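Local coordinates for tetraacyldisaccharide 4'-kinase (Aquifex aeolicus, PDB 4ITN), which probably transfers the gamma-phosphate of ATP to the 4'-position of a tetraacyldisaccharide 1-phosphate, yielding lipid IVA in lipid A biosynthesis, at residues R227-F232 with I274-P279. Numbering follows the deposited sequence.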
# COMPACT_ATOMS: atom_id res chain seq x y z
N ARG A 227 -25.63 18.57 2.32
CA ARG A 227 -26.21 17.29 2.69
C ARG A 227 -25.59 16.72 3.95
O ARG A 227 -24.45 17.03 4.29
CB ARG A 227 -26.08 16.29 1.54
CG ARG A 227 -26.43 16.87 0.18
CD ARG A 227 -27.48 16.02 -0.52
NE ARG A 227 -28.08 15.05 0.40
CZ ARG A 227 -28.75 13.97 0.01
NH1 ARG A 227 -28.90 13.71 -1.28
NH2 ARG A 227 -29.26 13.15 0.92
N GLU A 228 -26.34 15.86 4.63
CA GLU A 228 -25.84 15.14 5.80
C GLU A 228 -25.62 13.68 5.41
O GLU A 228 -26.35 13.14 4.59
CB GLU A 228 -26.81 15.29 6.98
CG GLU A 228 -27.13 16.74 7.29
CD GLU A 228 -28.08 16.91 8.46
OE1 GLU A 228 -28.93 17.82 8.40
OE2 GLU A 228 -27.96 16.15 9.45
N VAL A 229 -24.62 13.05 6.01
CA VAL A 229 -24.11 11.76 5.53
C VAL A 229 -24.13 10.69 6.62
O VAL A 229 -23.92 10.98 7.80
CB VAL A 229 -22.64 11.94 4.98
CG1 VAL A 229 -22.02 10.62 4.58
CG2 VAL A 229 -22.58 12.94 3.83
N ILE A 230 -24.39 9.44 6.24
CA ILE A 230 -24.20 8.31 7.14
C ILE A 230 -22.83 7.72 6.81
O ILE A 230 -22.41 7.76 5.65
CB ILE A 230 -25.28 7.23 6.93
CG1 ILE A 230 -26.68 7.86 6.95
CG2 ILE A 230 -25.18 6.14 7.99
CD1 ILE A 230 -27.80 6.89 6.61
N ALA A 231 -22.13 7.19 7.81
CA ALA A 231 -20.82 6.57 7.59
C ALA A 231 -20.69 5.27 8.38
O ALA A 231 -21.42 5.05 9.35
CB ALA A 231 -19.71 7.53 7.96
N PHE A 232 -19.74 4.43 7.96
CA PHE A 232 -19.51 3.14 8.60
C PHE A 232 -18.13 2.56 8.23
O PHE A 232 -17.52 2.99 7.25
CB PHE A 232 -20.64 2.16 8.23
CG PHE A 232 -20.71 1.84 6.76
CD1 PHE A 232 -21.43 2.66 5.89
CD2 PHE A 232 -20.05 0.73 6.25
CE1 PHE A 232 -21.49 2.37 4.54
CE2 PHE A 232 -20.10 0.44 4.90
CZ PHE A 232 -20.83 1.26 4.05
N ILE A 274 -26.99 9.13 1.48
CA ILE A 274 -25.59 9.09 1.03
C ILE A 274 -24.69 8.48 2.10
O ILE A 274 -24.79 8.82 3.28
CB ILE A 274 -25.08 10.51 0.63
CG1 ILE A 274 -25.89 11.06 -0.56
CG2 ILE A 274 -23.58 10.48 0.28
CD1 ILE A 274 -25.82 10.19 -1.83
N TYR A 275 -23.81 7.56 1.68
CA TYR A 275 -22.94 6.82 2.59
C TYR A 275 -21.46 7.09 2.30
O TYR A 275 -21.06 7.25 1.15
CB TYR A 275 -23.22 5.32 2.49
CG TYR A 275 -24.62 4.93 2.90
CD1 TYR A 275 -25.69 5.06 2.02
CD2 TYR A 275 -24.87 4.43 4.17
CE1 TYR A 275 -26.98 4.71 2.40
CE2 TYR A 275 -26.17 4.08 4.56
CZ TYR A 275 -27.21 4.23 3.67
OH TYR A 275 -28.49 3.89 4.03
N LEU A 276 -20.66 7.15 3.36
CA LEU A 276 -19.21 7.18 3.23
C LEU A 276 -18.65 5.96 3.96
O LEU A 276 -19.08 5.66 5.08
CB LEU A 276 -18.62 8.46 3.84
CG LEU A 276 -18.99 9.78 3.17
CD1 LEU A 276 -18.12 10.91 3.71
CD2 LEU A 276 -18.81 9.65 1.68
N THR A 277 -17.73 5.24 3.31
CA THR A 277 -17.07 4.10 3.95
C THR A 277 -15.59 4.11 3.56
O THR A 277 -15.15 5.06 2.91
CB THR A 277 -17.75 2.75 3.58
OG1 THR A 277 -17.33 1.72 4.49
CG2 THR A 277 -17.44 2.34 2.15
N THR A 278 -14.83 3.10 3.98
CA THR A 278 -13.41 3.01 3.60
C THR A 278 -13.26 2.28 2.27
O THR A 278 -14.07 1.41 1.95
CB THR A 278 -12.54 2.32 4.69
OG1 THR A 278 -12.79 0.91 4.70
CG2 THR A 278 -12.84 2.90 6.07
N PRO A 279 -12.23 2.65 1.47
CA PRO A 279 -11.96 1.99 0.19
C PRO A 279 -11.95 0.48 0.33
O PRO A 279 -12.49 -0.22 -0.52
CB PRO A 279 -10.57 2.51 -0.15
CG PRO A 279 -10.60 3.92 0.37
CD PRO A 279 -11.35 3.82 1.68
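Phe232 and Thr277 meet between the parallel strands 229-233 and 275-277. The phenyl ring, with CG set between the backbone N and the carbonyl carbon (chi1 64°), swings across to the neighbouring strand, where Thr277 CB sits over one face, 3.7 Å from the ring centroid, in a CH-pi contact. The same threonine donates from OG1 to Phe232 O at 3.0 Å, approaching from above the carbonyl plane, so one residue grips both the ring and the backbone of its partner. Tyr275 CB meets the ring edge in plane, and the ring also meets that of Phe267, outside the two segments. With an alanine at Phe232 the face that Thr277 CB rests on is lost, which would probably leave a gap beside it and Tyr275. Further back, Ile230 and Tyr275 run side by side, with CD1 of the isoleucine 3.8 Å from CE2 of the tyrosine, whose hydroxyl is hydrogen-bonded to Glu270 N. With Val229 CG1 anti to the backbone N (chi1 175°), this methyl presses tightly on Leu276 CG at 3.4 Å. Ala231 and Leu276 share the sheet face covered by helix 238-247. Backbone hydrogen bonds Ile230 N to Ile274 O, Leu276 N to Ile230 O and Phe232 N to Leu276 O join the strands. Thr278, its OG1 hydrogen-bonded to Asp281, is the N-cap of helix 279-282. The pairing is that of a parallel, helix-covered alpha/beta sheet, in a kinase of the P-loop NTPase clan.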